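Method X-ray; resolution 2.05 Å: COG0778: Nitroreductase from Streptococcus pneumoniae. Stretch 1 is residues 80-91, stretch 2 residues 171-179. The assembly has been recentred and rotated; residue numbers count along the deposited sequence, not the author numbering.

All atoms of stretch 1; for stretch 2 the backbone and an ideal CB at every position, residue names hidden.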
# COMPACT_ATOMS: atom_id res chain seq x y z
N ALA A 80 -8.67 4.39 12.32
CA ALA A 80 -9.43 3.61 11.36
C ALA A 80 -9.28 4.22 9.98
O ALA A 80 -9.70 5.35 9.76
CB ALA A 80 -10.91 3.56 11.78
N LEU A 81 -8.68 3.48 9.04
CA LEU A 81 -8.50 3.96 7.67
C LEU A 81 -9.69 3.52 6.85
O LEU A 81 -9.96 2.31 6.73
CB LEU A 81 -7.21 3.40 7.05
CG LEU A 81 -6.93 3.65 5.56
CD1 LEU A 81 -6.88 5.16 5.25
CD2 LEU A 81 -5.60 3.04 5.18
N PHE A 82 -10.41 4.50 6.31
CA PHE A 82 -11.59 4.25 5.43
C PHE A 82 -11.23 4.65 4.00
O PHE A 82 -10.34 5.50 3.76
CB PHE A 82 -12.80 5.12 5.86
CG PHE A 82 -13.47 4.68 7.14
CD1 PHE A 82 -12.87 4.92 8.38
CD2 PHE A 82 -14.69 4.00 7.11
CE1 PHE A 82 -13.48 4.51 9.54
CE2 PHE A 82 -15.31 3.60 8.28
CZ PHE A 82 -14.70 3.86 9.50
N THR A 83 -11.93 4.08 3.03
CA THR A 83 -11.80 4.53 1.66
C THR A 83 -13.19 4.92 1.16
O THR A 83 -14.21 4.40 1.64
CB THR A 83 -11.22 3.44 0.77
OG1 THR A 83 -11.96 2.24 0.98
CG2 THR A 83 -9.75 3.18 1.12
N ASP A 84 -13.19 5.81 0.18
CA ASP A 84 -14.39 6.38 -0.43
C ASP A 84 -14.96 5.48 -1.49
O ASP A 84 -14.41 5.39 -2.58
CB ASP A 84 -14.03 7.74 -1.08
CG ASP A 84 -15.24 8.67 -1.23
OD1 ASP A 84 -16.39 8.17 -1.32
OD2 ASP A 84 -15.02 9.91 -1.29
N THR A 85 -16.09 4.85 -1.20
CA THR A 85 -16.69 3.97 -2.16
C THR A 85 -17.40 4.71 -3.29
O THR A 85 -17.75 4.09 -4.29
CB THR A 85 -17.69 2.98 -1.53
OG1 THR A 85 -18.81 3.73 -1.03
CG2 THR A 85 -16.99 2.18 -0.37
N ASP A 86 -17.62 6.03 -3.13
CA ASP A 86 -18.21 6.85 -4.19
C ASP A 86 -17.08 7.58 -4.91
O ASP A 86 -16.72 8.74 -4.60
CB ASP A 86 -19.24 7.86 -3.63
CG ASP A 86 -20.22 8.39 -4.73
OD1 ASP A 86 -19.83 8.39 -5.93
OD2 ASP A 86 -21.38 8.77 -4.41
N LEU A 87 -16.51 6.88 -5.87
CA LEU A 87 -15.33 7.35 -6.55
C LEU A 87 -15.62 8.58 -7.42
O LEU A 87 -14.75 9.44 -7.59
CB LEU A 87 -14.72 6.20 -7.34
CG LEU A 87 -13.91 5.13 -6.58
CD1 LEU A 87 -13.44 4.09 -7.59
CD2 LEU A 87 -12.67 5.75 -5.88
N ALA A 88 -16.84 8.66 -7.98
CA ALA A 88 -17.30 9.87 -8.69
C ALA A 88 -17.32 11.06 -7.74
O ALA A 88 -16.78 12.11 -8.04
CB ALA A 88 -18.71 9.65 -9.33
N LYS A 89 -17.97 10.92 -6.60
CA LYS A 89 -17.92 11.98 -5.59
C LYS A 89 -16.51 12.33 -5.10
O LYS A 89 -16.25 13.48 -4.79
CB LYS A 89 -18.79 11.63 -4.40
CG LYS A 89 -20.30 11.82 -4.70
CD LYS A 89 -21.09 11.79 -3.41
CE LYS A 89 -22.58 11.51 -3.67
NZ LYS A 89 -23.27 12.79 -3.93
N ARG A 90 -15.61 11.35 -5.04
CA ARG A 90 -14.21 11.57 -4.62
C ARG A 90 -13.48 12.43 -5.65
O ARG A 90 -12.79 13.39 -5.26
CB ARG A 90 -13.49 10.22 -4.37
CG ARG A 90 -11.94 10.29 -4.17
CD ARG A 90 -11.47 11.19 -2.98
NE ARG A 90 -12.30 11.08 -1.79
CZ ARG A 90 -11.94 11.38 -0.53
NH1 ARG A 90 -10.70 11.78 -0.19
NH2 ARG A 90 -12.86 11.25 0.42
N ALA A 91 -13.64 12.12 -6.94
CA ALA A 91 -13.04 12.95 -8.00
C ALA A 91 -13.57 14.38 -7.92
O ALA A 91 -12.80 15.34 -8.04
CB ALA A 91 -13.32 12.38 -9.39
N UNK A 171 -20.24 8.02 7.82
CA UNK A 171 -21.11 7.72 6.68
C UNK A 171 -20.77 6.43 5.92
O UNK A 171 -19.58 6.14 5.66
CB UNK A 171 -21.06 8.89 5.70
N UNK A 172 -21.81 5.67 5.57
CA UNK A 172 -21.67 4.36 4.92
C UNK A 172 -20.99 4.43 3.55
O UNK A 172 -20.52 3.40 3.02
CB UNK A 172 -23.05 3.72 4.76
N UNK A 173 -20.98 5.63 2.96
CA UNK A 173 -20.21 5.91 1.75
C UNK A 173 -18.73 5.47 1.97
O UNK A 173 -18.08 5.04 1.06
CB UNK A 173 -20.30 7.40 1.40
N UNK A 174 -18.22 5.59 3.19
CA UNK A 174 -16.85 5.20 3.55
C UNK A 174 -16.80 3.79 4.12
O UNK A 174 -17.52 3.48 5.08
CB UNK A 174 -16.26 6.19 4.56
N UNK A 175 -15.99 2.91 3.52
CA UNK A 175 -15.85 1.56 4.07
C UNK A 175 -14.52 1.40 4.82
O UNK A 175 -13.48 1.95 4.40
CB UNK A 175 -15.95 0.52 2.95
N UNK A 176 -14.56 0.70 5.96
CA UNK A 176 -13.35 0.53 6.72
C UNK A 176 -12.41 -0.44 6.01
O UNK A 176 -12.84 -1.48 5.50
CB UNK A 176 -13.67 0.04 8.13
N UNK A 177 -11.14 -0.07 5.92
CA UNK A 177 -10.16 -0.98 5.32
C UNK A 177 -9.27 -1.69 6.34
O UNK A 177 -8.99 -2.89 6.21
CB UNK A 177 -9.28 -0.20 4.34
N UNK A 178 -8.84 -0.94 7.35
CA UNK A 178 -7.76 -1.34 8.29
C UNK A 178 -7.91 -0.55 9.58
O UNK A 178 -8.34 0.61 9.55
CB UNK A 178 -6.37 -1.11 7.68
N UNK A 179 -7.49 -1.16 10.69
CA UNK A 179 -7.29 -0.44 11.94
C UNK A 179 -5.78 -0.39 12.17
O UNK A 179 -5.11 -1.41 12.07
CB UNK A 179 -8.02 -1.10 13.11

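Strand 80-84 of stretch 1 pairs antiparallel with positions 174-179, so alternation along the sheet sets most CB directions.

Position 171 has nothing of stretch 1 within 5.5 Å of its ideal CB; almost any residue would suit it, and it is Glu171, whose end leads away. Position 172 points its CA-to-CB bond away into equally empty space, where polar residues are at ease; it is Asp172.

At position 173 CA-to-CB points sideways, with the ideal CB 4.8 Å from Asp84 OD1. Its backbone O takes two bonds, from Thr85 N (3.0 Å) and Thr85 OG1 (2.6 Å). The carboxylate of Asp84 invites a donor, and a lysine or arginine could reach it. The residue is Arg173, extended with chi1 to chi3 all t. NE gives to Asp84 OD1 (2.8 Å, 171°) and NH1 to Asp84 OD2 (2.7 Å), a two-pronged salt bridge made at the guanidinium edge, while Lys89 CB lies over one face. Asp84 OD2 also accepts from Arg90 NE at 3.0 Å, so one carboxylate serves two arginines and offsets the like charges of Arg90 NH2 and Arg173 NH1, 4.5 Å apart.

Position 174 shares a sheet face with Phe82 and Asp84; its ideal CB is 3.7 Å from Phe82 CD2. An aliphatic or aromatic group would suit. It is Phe174 (chi1 m): its CB packs 3.8 Å from Phe82 CD2, and Arg90 NH2 approaches the ring edge, 3.6 Å from Phe174 CE2.

Position 175 exchanges backbone bonds with Thr83, N to Thr83 O and Thr83 N to O, both 3.0 Å. The ideal CB, on the face of Thr83, is 3.9 Å from Thr85 CG2, favouring a beta-branched residue or a long chain with an aliphatic stem. It is Arg175, whose CG lies 3.6 Å from Thr85 CG2.

At position 176 the backbone N has no bond to stretch 1 in this non-hydrogen-bonded pair, and phi is -73°, so proline is admissible; small aliphatic residues would also fit beside the Phe82 ring, where the ideal CB of position 176 lies 3.9 Å from Phe82 CE2. Pro176 sets its CB 4.3 Å from the ring centroid, 25° off the normal, a CH-pi contact over the face.

Position 177 is the bulge residue: psi is -42°, CA-to-CB points toward stretch 1, and N gives to Leu81 O (2.8 Å). With Thr83 OG1 nearby, an acceptor such as glutamate or glutamine fits. Glu177 OE2 accepts from Thr83 OG1 at 2.7 Å, and the same oxygen forms a salt bridge with Arg175 NE (2.6 Å).

Position 178 returns to the Leu81 face. Its O accepts from Leu81 N (2.9 Å), while its N gives a weak bond to Leu81 O (3.5 Å). With Leu81 CB 4.6 Å from the ideal CB, an aliphatic chain is expected; Leu178 CD1 meets Leu81 CD2 at 4.3 Å.

Position 179 lies opposite Ala80, whose small methyl leaves room for a branched aliphatic group. Leu179 reaches over, CD2 3.9 Å from Ala80 CB.

Stretch 2 (171-179) EDRFRPELL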
# COMPACT_ATOMS: atom_id res chain seq x y z
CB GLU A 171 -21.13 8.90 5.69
CG GLU A 171 -21.81 10.16 6.23
CD GLU A 171 -23.30 9.97 6.58
OE1 GLU A 171 -23.99 9.13 5.95
OE2 GLU A 171 -23.78 10.69 7.49
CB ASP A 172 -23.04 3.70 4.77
CG ASP A 172 -23.58 3.16 6.08
OD1 ASP A 172 -22.80 2.89 7.03
OD2 ASP A 172 -24.82 2.99 6.17
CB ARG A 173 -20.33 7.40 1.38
CG ARG A 173 -19.35 7.89 0.30
CD ARG A 173 -19.56 9.39 0.03
NE ARG A 173 -18.37 10.00 -0.57
CZ ARG A 173 -18.16 11.31 -0.68
NH1 ARG A 173 -17.02 11.76 -1.20
NH2 ARG A 173 -19.07 12.19 -0.26
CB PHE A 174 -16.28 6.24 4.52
CG PHE A 174 -16.13 7.57 3.89
CD1 PHE A 174 -17.17 8.51 3.96
CD2 PHE A 174 -14.98 7.86 3.12
CE1 PHE A 174 -17.05 9.78 3.27
CE2 PHE A 174 -14.85 9.10 2.45
CZ PHE A 174 -15.89 10.05 2.51
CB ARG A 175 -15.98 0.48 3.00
CG ARG A 175 -14.86 0.50 2.01
CD ARG A 175 -14.86 -0.77 1.16
NE ARG A 175 -13.56 -1.01 0.53
CZ ARG A 175 -13.35 -1.90 -0.44
NH1 ARG A 175 -12.14 -2.06 -0.97
NH2 ARG A 175 -14.38 -2.60 -0.93
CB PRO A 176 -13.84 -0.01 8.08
CG PRO A 176 -15.20 -0.60 7.81
CD PRO A 176 -15.76 0.11 6.61
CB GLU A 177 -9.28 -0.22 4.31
CG GLU A 177 -10.07 0.36 3.12
CD GLU A 177 -10.44 -0.67 2.05
OE1 GLU A 177 -10.11 -1.87 2.18
OE2 GLU A 177 -11.08 -0.27 1.07
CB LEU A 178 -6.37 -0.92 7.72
CG LEU A 178 -5.71 -1.62 6.54
CD1 LEU A 178 -4.37 -0.94 6.16
CD2 LEU A 178 -5.50 -3.13 6.81
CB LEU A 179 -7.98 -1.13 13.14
CG LEU A 179 -9.49 -1.42 13.04
CD1 LEU A 179 -10.02 -2.00 14.37
CD2 LEU A 179 -10.31 -0.16 12.62
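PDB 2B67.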